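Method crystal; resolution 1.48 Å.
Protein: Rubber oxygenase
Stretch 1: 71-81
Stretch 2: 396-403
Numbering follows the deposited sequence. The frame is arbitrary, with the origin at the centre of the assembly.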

ATOM      1  N   GLU A  71     -16.019 -17.987 -15.599  1.00 28.21           N
ATOM      2  CA  GLU A  71     -16.986 -17.085 -14.999  1.00 29.48           C
ATOM      3  C   GLU A  71     -16.444 -15.670 -14.766  1.00 28.58           C
ATOM      4  O   GLU A  71     -17.243 -14.810 -14.350  1.00 26.98           O
ATOM      5  N   VAL A  72     -15.205 -15.370 -15.145  1.00 26.58           N
ATOM      6  CA  VAL A  72     -14.663 -14.050 -14.849  1.00 27.85           C
ATOM      7  C   VAL A  72     -15.436 -12.913 -15.533  1.00 26.60           C
ATOM      8  O   VAL A  72     -15.772 -11.917 -14.874  1.00 26.65           O
ATOM      9  N   PRO A  73     -15.752 -13.015 -16.835  1.00 27.38           N
ATOM     10  CA  PRO A  73     -16.414 -11.821 -17.444  1.00 26.18           C
ATOM     11  C   PRO A  73     -17.777 -11.474 -16.774  1.00 24.13           C
ATOM     12  O   PRO A  73     -18.030 -10.301 -16.479  1.00 22.54           O
ATOM     13  N   ALA A  74     -18.562 -12.478 -16.472  1.00 24.10           N
ATOM     14  CA  ALA A  74     -19.843 -12.287 -15.792  1.00 23.81           C
ATOM     15  C   ALA A  74     -19.670 -11.787 -14.378  1.00 22.95           C
ATOM     16  O   ALA A  74     -20.307 -10.838 -13.985  1.00 22.76           O
ATOM     17  N   VAL A  75     -18.775 -12.425 -13.644  1.00 23.51           N
ATOM     18  CA  VAL A  75     -18.437 -11.949 -12.305  1.00 22.49           C
ATOM     19  C   VAL A  75     -17.973 -10.522 -12.332  1.00 20.74           C
ATOM     20  O   VAL A  75     -18.417  -9.733 -11.505  1.00 20.44           O
ATOM     21  N   ASN A  76     -17.113 -10.116 -13.252  1.00 19.48           N
ATOM     22  CA  ASN A  76     -16.714  -8.699 -13.272  1.00 20.15           C
ATOM     23  C   ASN A  76     -17.888  -7.802 -13.502  1.00 20.30           C
ATOM     24  O   ASN A  76     -18.003  -6.752 -12.930  1.00 19.72           O
ATOM     25  N   ALA A  77     -18.776  -8.196 -14.424  1.00 19.86           N
ATOM     26  CA  ALA A  77     -19.923  -7.355 -14.694  1.00 20.25           C
ATOM     27  C   ALA A  77     -20.900  -7.258 -13.512  1.00 21.26           C
ATOM     28  O   ALA A  77     -21.479  -6.243 -13.300  1.00 22.00           O
ATOM     29  N   LEU A  78     -21.042  -8.334 -12.751  1.00 21.22           N
ATOM     30  CA  LEU A  78     -21.851  -8.302 -11.514  1.00 23.55           C
ATOM     31  C   LEU A  78     -21.204  -7.460 -10.455  1.00 24.15           C
ATOM     32  O   LEU A  78     -21.826  -6.600  -9.852  1.00 24.27           O
ATOM     33  N   LEU A  79     -19.906  -7.628 -10.283  1.00 23.63           N
ATOM     34  CA  LEU A  79     -19.217  -6.903  -9.209  1.00 24.77           C
ATOM     35  C   LEU A  79     -19.038  -5.446  -9.460  1.00 23.52           C
ATOM     36  O   LEU A  79     -18.890  -4.674  -8.513  1.00 21.03           O
ATOM     37  N   LYS A  80     -19.149  -5.030 -10.701  1.00 21.91           N
ATOM     38  CA  LYS A  80     -19.121  -3.625 -11.038  1.00 25.24           C
ATOM     39  C   LYS A  80     -20.212  -2.890 -10.307  1.00 23.52           C
ATOM     40  O   LYS A  80     -20.053  -1.744 -10.006  1.00 25.96           O
ATOM     41  N   GLN A  81     -21.320  -3.570 -10.017  1.00 23.05           N
ATOM     42  CA  GLN A  81     -22.462  -3.007  -9.334  1.00 23.56           C
ATOM     43  C   GLN A  81     -22.321  -2.931  -7.808  1.00 24.36           C
ATOM     44  O   GLN A  81     -23.133  -2.319  -7.182  1.00 26.43           O
ATOM     45  N   ILE A 396     -13.026   3.981  -9.872  1.00 57.59           N
ATOM     46  CA  ILE A 396     -12.388   3.012 -10.771  1.00 55.43           C
ATOM     47  C   ILE A 396     -12.750   1.628 -10.232  1.00 47.57           C
ATOM     48  O   ILE A 396     -12.666   1.449  -9.042  1.00 50.97           O
ATOM     49  N   ALA A 397     -13.204   0.690 -11.072  1.00 42.36           N
ATOM     50  CA  ALA A 397     -13.691  -0.612 -10.558  1.00 37.37           C
ATOM     51  C   ALA A 397     -12.514  -1.537 -10.576  1.00 32.66           C
ATOM     52  O   ALA A 397     -11.654  -1.418 -11.423  1.00 33.94           O
ATOM     53  N   ILE A 398     -12.460  -2.437  -9.612  1.00 26.60           N
ATOM     54  CA  ILE A 398     -11.391  -3.422  -9.543  1.00 24.39           C
ATOM     55  C   ILE A 398     -11.922  -4.687 -10.163  1.00 25.39           C
ATOM     56  O   ILE A 398     -12.887  -5.291  -9.657  1.00 26.09           O
ATOM     57  N   ASP A 399     -11.284  -5.100 -11.252  1.00 24.04           N
ATOM     58  CA  ASP A 399     -11.713  -6.313 -11.986  1.00 25.18           C
ATOM     59  C   ASP A 399     -10.799  -7.475 -11.683  1.00 23.64           C
ATOM     60  O   ASP A 399      -9.606  -7.296 -11.543  1.00 21.83           O
ATOM     61  N   ILE A 400     -11.342  -8.651 -11.671  1.00 21.02           N
ATOM     62  CA  ILE A 400     -10.588  -9.888 -11.543  1.00 23.13           C
ATOM     63  C   ILE A 400      -9.894 -10.125 -12.857  1.00 24.81           C
ATOM     64  O   ILE A 400     -10.532 -10.018 -13.902  1.00 25.07           O
ATOM     65  N   PRO A 401      -8.595 -10.433 -12.866  1.00 24.59           N
ATOM     66  CA  PRO A 401      -7.943 -10.779 -14.139  1.00 28.38           C
ATOM     67  C   PRO A 401      -8.323 -12.196 -14.580  1.00 30.79           C
ATOM     68  O   PRO A 401      -8.713 -13.035 -13.785  1.00 31.55           O
ATOM     69  N   ASP A 402      -8.104 -12.518 -15.840  1.00 37.07           N
ATOM     70  CA  ASP A 402      -8.351 -13.882 -16.309  1.00 41.24           C
ATOM     71  C   ASP A 402      -7.145 -14.374 -17.153  1.00 44.01           C
ATOM     72  O   ASP A 402      -6.049 -13.765 -17.112  1.00 40.55           O
ATOM     73  N   VAL A 403      -7.309 -15.463 -17.905  1.00 49.25           N
ATOM     74  CA  VAL A 403      -6.385 -15.874 -19.014  1.00 53.66           C
ATOM     75  C   VAL A 403      -5.123 -16.542 -18.504  1.00 55.92           C
ATOM     76  O   VAL A 403      -4.887 -17.714 -18.796  1.00 60.81           O
TER

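A short helix packs against an extended, irregular segment more than 300 residues away in the same chain, through a small contact (394 Å² buried, both sides summed) in which one asparagine side chain pairs with the backbone of Ile-400, apolar groups pack beside it and two waters bridge the stretches. Asn-76 (chi1 m, chi2 -22°) points toward the segment and presents both ends of its carboxamide to the backbone of Ile-400: Ile-400 N donates to Asn-76 OD1 at 2.9 Å, and Asn-76 ND2 donates to Ile-400 O at 3.0 Å. Both bonds are close to linear, so the backbone NH and CO of a residue outside any regular strand are satisfied by a single side chain. Ile-400 (chi1 m, chi2 t) also points toward the helix and is buried; its CD1 lies 3.7 Å from Val-75 CG1, and its CB 4.1 Å from Val-72 CG1. Val-75 and Val-72, both t, one residue and about one turn before Asn-76 and both pointing toward the segment, supply the helix's apolar contacts with Ile-400. Val-72 CG1 also sits 3.4 Å from Ile-400 O, and Val-72 CB is 3.6 Å from Asp-402 OD2.

Near the start of the helix, water 1 accepts from Val-72 N (3.1 Å) and donates to Asp-402 OD2 (3.0 Å), linking a helix NH without an intrahelical partner to the carboxylate. Asp-402 (chi1 t) points toward the helix, while its OD1 takes a weak 2.8 Å bond from Val-403 N. Water 2 donates to both Asn-76 O (2.7 Å) and Asp-399 OD1 (2.6 Å); Asp-399 (chi1 m) itself points sideways. Farther along, the contact thins: Ala-397 CB points toward the helix and meets Lys-80 CG at 4.2 Å, whereas the end of the lysine side chain leads away.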

ATOM      1  CB  GLU A  71     -17.501 -17.659 -13.721  1.00 33.95           C
ATOM      2  CG  GLU A  71     -18.349 -18.874 -13.986  1.00 38.33           C
ATOM      3  CD  GLU A  71     -18.639 -19.686 -12.782  1.00 43.48           C
ATOM      4  OE1 GLU A  71     -18.205 -19.326 -11.671  1.00 45.13           O
ATOM      5  OE2 GLU A  71     -19.307 -20.733 -12.941  1.00 52.75           O
ATOM      6  CB  VAL A  72     -13.132 -13.965 -15.043  1.00 27.61           C
ATOM      7  CG1 VAL A  72     -12.613 -12.534 -14.910  1.00 29.24           C
ATOM      8  CG2 VAL A  72     -12.469 -14.868 -13.997  1.00 29.99           C
ATOM      9  CB  PRO A  73     -16.568 -12.256 -18.932  1.00 27.84           C
ATOM     10  CG  PRO A  73     -15.442 -13.208 -19.138  1.00 27.61           C
ATOM     11  CD  PRO A  73     -15.306 -13.997 -17.854  1.00 27.84           C
ATOM     12  CB  ALA A  74     -20.662 -13.558 -15.793  1.00 24.50           C
ATOM     13  CB  VAL A  75     -17.391 -12.865 -11.620  1.00 22.49           C
ATOM     14  CG1 VAL A  75     -16.884 -12.210 -10.319  1.00 23.37           C
ATOM     15  CG2 VAL A  75     -17.983 -14.174 -11.258  1.00 24.01           C
ATOM     16  CB  ASN A  76     -15.596  -8.438 -14.232  1.00 20.92           C
ATOM     17  CG  ASN A  76     -14.245  -8.900 -13.692  1.00 21.60           C
ATOM     18  OD1 ASN A  76     -14.065  -9.041 -12.447  1.00 22.47           O
ATOM     19  ND2 ASN A  76     -13.315  -9.177 -14.597  1.00 21.49           N
ATOM     20  CB  ALA A  77     -20.640  -7.911 -15.935  1.00 21.58           C
ATOM     21  CB  LEU A  78     -22.051  -9.707 -11.010  1.00 24.50           C
ATOM     22  CG  LEU A  78     -23.015 -10.521 -11.828  1.00 27.81           C
ATOM     23  CD1 LEU A  78     -22.814 -11.997 -11.522  1.00 29.72           C
ATOM     24  CD2 LEU A  78     -24.436 -10.006 -11.547  1.00 29.40           C
ATOM     25  CB  LEU A  79     -17.924  -7.587  -8.856  1.00 26.66           C
ATOM     26  CG  LEU A  79     -18.273  -8.929  -8.136  1.00 29.35           C
ATOM     27  CD1 LEU A  79     -16.993  -9.531  -7.653  1.00 31.01           C
ATOM     28  CD2 LEU A  79     -19.301  -8.898  -6.994  1.00 29.88           C
ATOM     29  CB  LYS A  80     -19.310  -3.417 -12.562  1.00 29.80           C
ATOM     30  CG  LYS A  80     -18.457  -2.355 -13.200  1.00 34.32           C
ATOM     31  CD  LYS A  80     -18.478  -2.504 -14.717  1.00 38.51           C
ATOM     32  CE  LYS A  80     -19.856  -2.126 -15.274  1.00 42.84           C
ATOM     33  NZ  LYS A  80     -19.811  -1.632 -16.688  1.00 45.31           N
ATOM     34  CB  GLN A  81     -23.728  -3.846  -9.634  1.00 26.52           C
ATOM     35  CG  GLN A  81     -24.071  -3.950 -11.123  1.00 30.71           C
ATOM     36  CD  GLN A  81     -25.299  -4.848 -11.335  1.00 35.34           C
ATOM     37  OE1 GLN A  81     -25.211  -6.084 -11.248  1.00 44.72           O
ATOM     38  NE2 GLN A  81     -26.435  -4.249 -11.664  1.00 40.38           N
ATOM     39  CB  ILE A 396     -10.855   3.236 -10.858  1.00 56.81           C
ATOM     40  CG1 ILE A 396     -10.541   4.315 -11.915  1.00 59.56           C
ATOM     41  CG2 ILE A 396     -10.121   1.956 -11.253  1.00 58.01           C
ATOM     42  CD1 ILE A 396     -11.343   5.607 -11.827  1.00 62.43           C
ATOM     43  CB  ALA A 397     -14.817  -1.152 -11.399  1.00 38.69           C
ATOM     44  CB  ILE A 398     -10.977  -3.645  -8.085  1.00 22.83           C
ATOM     45  CG1 ILE A 398     -10.409  -2.378  -7.501  1.00 22.13           C
ATOM     46  CG2 ILE A 398     -10.019  -4.829  -7.946  1.00 23.96           C
ATOM     47  CD1 ILE A 398     -10.096  -2.501  -6.007  1.00 23.92           C
ATOM     48  CB  ASP A 399     -11.656  -6.069 -13.480  1.00 28.89           C
ATOM     49  CG  ASP A 399     -12.809  -5.153 -13.992  1.00 34.13           C
ATOM     50  OD1 ASP A 399     -13.963  -5.093 -13.424  1.00 36.58           O
ATOM     51  OD2 ASP A 399     -12.564  -4.511 -15.031  1.00 38.68           O
ATOM     52  CB  ILE A 400     -11.499 -11.078 -11.223  1.00 25.16           C
ATOM     53  CG1 ILE A 400     -12.263 -10.847  -9.936  1.00 28.13           C
ATOM     54  CG2 ILE A 400     -10.704 -12.406 -11.169  1.00 26.12           C
ATOM     55  CD1 ILE A 400     -13.288 -11.894  -9.642  1.00 30.49           C
ATOM     56  CB  PRO A 401      -6.461 -10.782 -13.793  1.00 27.15           C
ATOM     57  CG  PRO A 401      -6.416 -10.985 -12.305  1.00 26.66           C
ATOM     58  CD  PRO A 401      -7.644 -10.354 -11.718  1.00 24.19           C
ATOM     59  CB  ASP A 402      -9.652 -13.778 -17.126  1.00 44.42           C
ATOM     60  CG  ASP A 402     -10.351 -15.115 -17.340  1.00 47.72           C
ATOM     61  OD1 ASP A 402      -9.858 -16.158 -16.863  1.00 45.49           O
ATOM     62  OD2 ASP A 402     -11.404 -15.085 -18.034  1.00 51.87           O
ATOM     63  CB  VAL A 403      -6.047 -14.768 -20.081  1.00 52.54           C
ATOM     64  CG1 VAL A 403      -7.292 -13.989 -20.484  1.00 53.71           C
ATOM     65  CG2 VAL A 403      -4.888 -13.841 -19.689  1.00 53.36           C
TER
HETATM   66  O   HOH W   1     -12.961 -17.101 -16.442  1.00 33.80           O
HETATM   67  O   HOH W   2     -15.893  -5.500 -11.776  1.00 33.10           O